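Local coordinates for protein carbohydrate esterase family 2 (CE2) (Chaetomium olivicolor, PDB 4XVH) that probably removes acetyl groups from plant cell-wall polysaccharides such as xylan, as a carbohydrate esterase of family 2 with an SGNH-type hydrolase domain, at residues Ile112-Asp117 against Ala207-Leu212; Arg168-Gly173 against Gly213-Gly218. All coordinates share one frame; numbering follows the deposited sequence.

Contact 1 of 2, residues Ile112-Asp117 against Ala207-Leu212; sequences IDIIGD and AVVINL
Two neighbouring strands of the parallel sheet of the SGNH (GDSL) hydrolase domain pair here, Ile-112 to Gly-116 beside Ala-207 to Asn-211, their axes 4.6 Å apart and 12° from parallel. The first runs into the family's GDS block, Gly-116, Asp-117 and Ser-118, the last probably the nucleophile, as in relatives. Asp-113 N donates to Ala-207 O, Val-209 N to Asp-113 O, Ile-115 N to Val-209 O and Asn-211 N to Ile-115 O, this last bond 2.9 Å long and nearly straight at 169°. On one face Ile-115 and Ile-210 lie side by side beneath helix 228-243. With CG1 of Ile-115 anti to its carbonyl carbon (chi1 -55°), CD1 reaches Val-208 CG1 at 3.7 Å. On the other face, packed by helix 309-327, Ile-114 CG2 lies alongside Val-209 CB (4.1 Å), while Ile-112 CG2 crosses to Val-209 CG2. Leu-212 CD2 rests 3.6 Å from Gly-116 CA. The buried carboxylate of Asp-113 is satisfied by Tyr-185 OH at OD2 and Trp-203 NE1 at OD1, and Asp-117 OD1 caps Ile-119 N. One water accepts from Asp-117 N (3.0 Å); another lies within hydrogen-bonding distance of Asp-117 OD2 (2.8 Å) and Asn-211 OD1 (2.9 Å).

Contact 2 of 2, residues Arg168-Gly173 against Gly213-Gly218; sequences RNFASG and GTNDFG. With PEU (2,5,8,11,14,17,20,23,26,29,32,35,38,41,44,47,50,53,56,59,62,65,68,71,74,77,80-heptacosaoxadooctacontan-82-ol), chain C.
With CG held between its backbone N and carbonyl carbon (chi1 64°) and the chain extended from CG to NE, Arg-168 runs across Asp-216, CG packing on Asp-216 CA, and lays the edge of its guanidinium against Asp-216 O. NE (2.8 Å) and NH2 (3.1 Å) both donate to that single oxygen, which lies in the guanidinium plane. The backbone N of Arg-168 bonds Asp-216 OD2 at 3.2 Å, approaching from above the carboxylate plane; Ile-167 N and Leu-166 N also donate to this carboxylate. An alanine at Arg-168 would probably leave Asp-216 O without both side-chain donors and take away the packing on Asp-216 CA. Gly-213 to Asp-216 spell the GxND block of SGNH hydrolases, whose Asn, here Asn-215 on the short, weakly bonded helix 214-217, probably contributes to the oxyanion hole, as in relatives. Asn-215 ND2 donates to the polyether oxygen OAW (2.9 Å) and also to Lys-164 O. Phe-170, CG anti to its backbone N, turns its ring 79° from the Asn-215 amide and meets OD1 at its edge; polyether carbon CAR sits over the ring centre, 3.8 Å above the plane. A water joins Ala-171 N to Asn-215 O (2.8 Å each), and Ala-171 CB packs on Gly-218 O.

Strand 207-211 of contact 1 leads directly into helix 214-217 of contact 2, and the C-terminal ends of two neighbouring strands bring Asp-117 and Asn-215 to one pocket, to which the 168-173 loop adds Phe-170, although the two centres lie 18 Å apart. The contacts meet where Asp-117 CB approaches Asn-215 ND2 at 3.5 Å and Asp-117 OD2 comes within 3.8 Å of Thr-214 CB. Ser-118, Gly-163 and His-306 are among the other residues lining the polyether site; Gly-163 N also hydrogen-bonds the polyether. Contact 1 reaches the pocket through Asp-117 at its C-terminal end; contact 2 lines it with Phe-170 and Asn-215, in what is probably the active site.

Contact 1 of 2, residues Ile112-Asp117 against Ala207-Leu212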
loop_
_atom_site.group_PDB
_atom_site.type_symbol
_atom_site.label_atom_id
_atom_site.label_comp_id
_atom_site.label_asym_id
_atom_site.label_seq_id
_atom_site.Cartn_x
_atom_site.Cartn_y
_atom_site.Cartn_z
ATOM N N ILE A 112 10.685 -3.569 1.800
ATOM C CA ILE A 112 9.854 -3.962 0.663
ATOM C C ILE A 112 8.961 -2.808 0.180
ATOM O O ILE A 112 8.247 -2.201 0.985
ATOM C CB ILE A 112 8.955 -5.171 1.062
ATOM C CG1 ILE A 112 9.809 -6.400 1.441
ATOM C CG2 ILE A 112 7.985 -5.514 -0.028
ATOM C CD1 ILE A 112 8.947 -7.620 1.863
ATOM N N ASP A 113 8.971 -2.531 -1.120
ATOM C CA ASP A 113 7.986 -1.614 -1.709
ATOM C C ASP A 113 6.777 -2.404 -2.212
ATOM O O ASP A 113 6.929 -3.474 -2.812
ATOM C CB ASP A 113 8.572 -0.830 -2.885
ATOM C CG ASP A 113 9.295 0.444 -2.447
ATOM O OD1 ASP A 113 9.529 0.603 -1.230
ATOM O OD2 ASP A 113 9.653 1.274 -3.320
ATOM N N ILE A 114 5.583 -1.855 -1.998
ATOM C CA ILE A 114 4.374 -2.460 -2.537
ATOM C C ILE A 114 3.618 -1.425 -3.352
ATOM O O ILE A 114 3.182 -0.425 -2.812
ATOM C CB ILE A 114 3.485 -2.976 -1.417
ATOM C CG1 ILE A 114 4.358 -3.711 -0.367
ATOM C CG2 ILE A 114 2.377 -3.856 -1.999
ATOM C CD1 ILE A 114 3.849 -3.625 1.041
ATOM N N ILE A 115 3.476 -1.658 -4.653
ATOM C CA ILE A 115 2.956 -0.625 -5.547
ATOM C C ILE A 115 1.674 -1.130 -6.198
ATOM O O ILE A 115 1.684 -2.225 -6.755
ATOM C CB ILE A 115 3.966 -0.273 -6.650
ATOM C CG1 ILE A 115 5.320 0.141 -6.036
ATOM C CG2 ILE A 115 3.376 0.824 -7.571
ATOM C CD1 ILE A 115 6.513 0.066 -7.036
ATOM N N GLY A 116 0.589 -0.350 -6.147
ATOM C CA GLY A 116 -0.631 -0.822 -6.768
ATOM C C GLY A 116 -1.804 0.122 -6.727
ATOM O O GLY A 116 -1.641 1.359 -6.676
ATOM N N ASP A 117 -2.998 -0.467 -6.760
ATOM C CA ASP A 117 -4.222 0.311 -6.823
ATOM C C ASP A 117 -5.054 0.100 -5.550
ATOM O O ASP A 117 -4.508 -0.091 -4.470
ATOM C CB ASP A 117 -5.024 -0.087 -8.060
ATOM C CG ASP A 117 -5.257 -1.604 -8.160
ATOM O OD1 ASP A 117 -5.343 -2.294 -7.123
ATOM O OD2 ASP A 117 -5.355 -2.114 -9.294
ATOM N N ALA A 207 12.885 -6.103 -2.117
ATOM C CA ALA A 207 11.813 -6.620 -2.940
ATOM C C ALA A 207 10.872 -5.489 -3.300
ATOM O O ALA A 207 10.600 -4.619 -2.468
ATOM C CB ALA A 207 11.048 -7.719 -2.198
ATOM N N VAL A 208 10.365 -5.535 -4.531
ATOM C CA VAL A 208 9.385 -4.591 -5.026
ATOM C C VAL A 208 8.220 -5.380 -5.585
ATOM O O VAL A 208 8.393 -6.209 -6.505
ATOM C CB VAL A 208 9.954 -3.684 -6.109
ATOM C CG1 VAL A 208 8.828 -2.833 -6.765
ATOM C CG2 VAL A 208 11.054 -2.787 -5.514
ATOM N N VAL A 209 7.053 -5.126 -4.995
ATOM C CA VAL A 209 5.815 -5.824 -5.319
ATOM C C VAL A 209 4.937 -4.919 -6.171
ATOM O O VAL A 209 4.699 -3.759 -5.806
ATOM C CB VAL A 209 5.038 -6.231 -4.056
ATOM C CG1 VAL A 209 3.721 -6.928 -4.465
ATOM C CG2 VAL A 209 5.913 -7.149 -3.161
ATOM N N ILE A 210 4.519 -5.405 -7.331
ATOM C CA ILE A 210 3.678 -4.569 -8.183
ATOM C C ILE A 210 2.391 -5.295 -8.512
ATOM O O ILE A 210 2.436 -6.385 -9.065
ATOM C CB ILE A 210 4.390 -4.185 -9.489
ATOM C CG1 ILE A 210 5.688 -3.426 -9.167
ATOM C CG2 ILE A 210 3.430 -3.366 -10.378
ATOM C CD1 ILE A 210 6.604 -3.253 -10.338
ATOM N N ASN A 211 1.257 -4.660 -8.205
ATOM C CA ASN A 211 -0.054 -5.225 -8.487
ATOM C C ASN A 211 -0.927 -4.203 -9.225
ATOM O O ASN A 211 -1.645 -3.407 -8.608
ATOM C CB ASN A 211 -0.701 -5.659 -7.173
ATOM C CG ASN A 211 -2.057 -6.334 -7.356
ATOM O OD1 ASN A 211 -2.716 -6.220 -8.392
ATOM N ND2 ASN A 211 -2.494 -7.010 -6.306
ATOM N N LEU A 212 -0.855 -4.232 -10.549
ATOM C CA LEU A 212 -1.561 -3.267 -11.375
ATOM C C LEU A 212 -2.141 -3.954 -12.605
ATOM O O LEU A 212 -1.511 -4.874 -13.167
ATOM C CB LEU A 212 -0.617 -2.154 -11.829
ATOM C CG LEU A 212 -0.101 -1.212 -10.751
ATOM C CD1 LEU A 212 1.026 -0.380 -11.370
ATOM C CD2 LEU A 212 -1.253 -0.302 -10.287
HETATM O O HOH W 1 -4.584 -4.660 -10.035
HETATM O O HOH W 2 -2.991 -3.463 -6.487
#

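Contact 2 of 2, residues Arg168-Gly173 against Gly213-Gly218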
loop_
_atom_site.group_PDB
_atom_site.type_symbol
_atom_site.label_atom_id
_atom_site.label_comp_id
_atom_site.label_asym_id
_atom_site.label_seq_id
_atom_site.Cartn_x
_atom_site.Cartn_y
_atom_site.Cartn_z
ATOM N N ARG A 168 -3.479 2.895 -18.151
ATOM C CA ARG A 168 -4.685 3.705 -18.136
ATOM C C ARG A 168 -5.445 3.431 -16.852
ATOM O O ARG A 168 -5.423 2.320 -16.342
ATOM C CB ARG A 168 -5.557 3.428 -19.381
ATOM C CG ARG A 168 -6.115 2.005 -19.490
ATOM C CD ARG A 168 -6.841 1.773 -20.842
ATOM N NE ARG A 168 -7.639 0.544 -20.810
ATOM C CZ ARG A 168 -8.458 0.152 -21.796
ATOM N NH1 ARG A 168 -8.574 0.866 -22.917
ATOM N NH2 ARG A 168 -9.153 -0.985 -21.675
ATOM N N ASN A 169 -6.098 4.463 -16.326
ATOM C CA ASN A 169 -6.812 4.343 -15.068
ATOM C C ASN A 169 -8.216 3.753 -15.237
ATOM O O ASN A 169 -8.565 3.280 -16.333
ATOM C CB ASN A 169 -6.872 5.704 -14.389
ATOM C CG ASN A 169 -5.482 6.232 -14.022
ATOM O OD1 ASN A 169 -4.594 5.462 -13.603
ATOM N ND2 ASN A 169 -5.280 7.542 -14.202
ATOM N N PHE A 170 -8.991 3.776 -14.151
ATOM C CA PHE A 170 -10.330 3.193 -14.111
ATOM C C PHE A 170 -11.174 3.738 -15.268
ATOM O O PHE A 170 -11.044 4.903 -15.643
ATOM C CB PHE A 170 -10.995 3.474 -12.750
ATOM C CG PHE A 170 -12.450 3.053 -12.660
ATOM C CD1 PHE A 170 -12.793 1.748 -12.335
ATOM C CD2 PHE A 170 -13.470 3.971 -12.883
ATOM C CE1 PHE A 170 -14.124 1.350 -12.255
ATOM C CE2 PHE A 170 -14.822 3.579 -12.808
ATOM C CZ PHE A 170 -15.146 2.263 -12.492
ATOM N N ALA A 171 -11.984 2.874 -15.871
ATOM C CA ALA A 171 -12.775 3.258 -17.040
ATOM C C ALA A 171 -13.952 4.135 -16.638
ATOM O O ALA A 171 -14.928 3.657 -16.086
ATOM C CB ALA A 171 -13.274 2.007 -17.805
ATOM N N SER A 172 -13.852 5.423 -16.916
ATOM C CA SER A 172 -15.007 6.305 -16.769
ATOM C C SER A 172 -15.287 7.029 -18.080
ATOM O O SER A 172 -14.396 7.166 -18.922
ATOM C CB SER A 172 -14.779 7.303 -15.631
ATOM O OG SER A 172 -13.579 8.031 -15.829
ATOM N N GLY A 173 -16.530 7.480 -18.251
ATOM C CA GLY A 173 -16.945 8.182 -19.454
ATOM C C GLY A 173 -16.187 9.479 -19.669
ATOM O O GLY A 173 -15.761 9.778 -20.783
ATOM N N GLY A 213 -3.317 -3.502 -13.031
ATOM C CA GLY A 213 -3.938 -4.060 -14.229
ATOM C C GLY A 213 -5.437 -4.227 -14.052
ATOM O O GLY A 213 -6.169 -4.323 -15.025
ATOM N N THR A 214 -5.906 -4.287 -12.807
ATOM C CA THR A 214 -7.348 -4.395 -12.598
ATOM C C THR A 214 -8.053 -3.223 -13.300
ATOM O O THR A 214 -9.018 -3.423 -14.034
ATOM C CB THR A 214 -7.706 -4.413 -11.117
ATOM O OG1 THR A 214 -7.061 -5.526 -10.502
ATOM C CG2 THR A 214 -9.241 -4.511 -10.920
ATOM N N ASN A 215 -7.563 -2.007 -13.100
ATOM C CA ASN A 215 -8.167 -0.854 -13.773
ATOM C C ASN A 215 -7.893 -0.791 -15.281
ATOM O O ASN A 215 -8.771 -0.386 -16.067
ATOM C CB ASN A 215 -7.691 0.430 -13.078
ATOM C CG ASN A 215 -8.181 0.496 -11.630
ATOM O OD1 ASN A 215 -9.374 0.430 -11.386
ATOM N ND2 ASN A 215 -7.263 0.550 -10.684
ATOM N N ASP A 216 -6.697 -1.203 -15.694
ATOM C CA ASP A 216 -6.335 -1.140 -17.111
ATOM C C ASP A 216 -7.287 -1.997 -17.952
ATOM O O ASP A 216 -7.677 -1.641 -19.084
ATOM C CB ASP A 216 -4.880 -1.615 -17.312
ATOM C CG ASP A 216 -3.891 -0.825 -16.463
ATOM O OD1 ASP A 216 -3.951 -0.961 -15.231
ATOM O OD2 ASP A 216 -3.083 -0.057 -17.032
ATOM N N PHE A 217 -7.663 -3.143 -17.386
ATOM C CA PHE A 217 -8.474 -4.102 -18.127
ATOM C C PHE A 217 -9.948 -3.709 -18.224
ATOM O O PHE A 217 -10.664 -4.174 -19.098
ATOM C CB PHE A 217 -8.314 -5.485 -17.508
ATOM C CG PHE A 217 -7.211 -6.287 -18.155
ATOM C CD1 PHE A 217 -5.885 -6.077 -17.818
ATOM C CD2 PHE A 217 -7.501 -7.221 -19.115
ATOM C CE1 PHE A 217 -4.874 -6.817 -18.442
ATOM C CE2 PHE A 217 -6.499 -7.959 -19.729
ATOM C CZ PHE A 217 -5.192 -7.757 -19.378
ATOM N N GLY A 218 -10.408 -2.834 -17.347
ATOM C CA GLY A 218 -11.789 -2.370 -17.461
ATOM C C GLY A 218 -12.049 -1.664 -18.778
ATOM O O GLY A 218 -11.238 -0.825 -19.190
HETATM C CAA PEU C . -10.015 15.600 -0.458
HETATM O OAB PEU C . -11.099 15.057 -1.231
HETATM C CAC PEU C . -11.344 15.804 -2.485
HETATM C CAD PEU C . -12.496 15.376 -3.470
HETATM O OAE PEU C . -13.815 15.422 -2.873
HETATM C CAF PEU C . -14.000 14.485 -1.765
HETATM C CAG PEU C . -14.135 12.971 -2.001
HETATM O OAH PEU C . -13.098 12.297 -2.730
HETATM C CAI PEU C . -13.297 10.855 -2.702
HETATM C CAJ PEU C . -12.390 10.108 -3.686
HETATM O OAK PEU C . -12.589 8.673 -3.583
HETATM C CAL PEU C . -12.092 8.035 -4.779
HETATM C CAM PEU C . -12.261 6.520 -4.792
HETATM O OAN PEU C . -11.929 6.169 -6.151
HETATM C CAO PEU C . -12.123 4.772 -6.468
HETATM C CAP PEU C . -12.229 4.913 -7.973
HETATM O OAQ PEU C . -12.449 3.864 -8.948
HETATM C CAR PEU C . -13.602 2.980 -8.777
HETATM C CAS PEU C . -13.583 1.827 -7.742
HETATM O OAT PEU C . -12.562 0.786 -8.014
HETATM C CAU PEU C . -11.168 1.218 -7.983
HETATM C CAV PEU C . -10.201 0.059 -8.306
HETATM O OAW PEU C . -8.784 0.367 -8.269
HETATM O O HOH W 3 -11.452 0.152 -15.377
#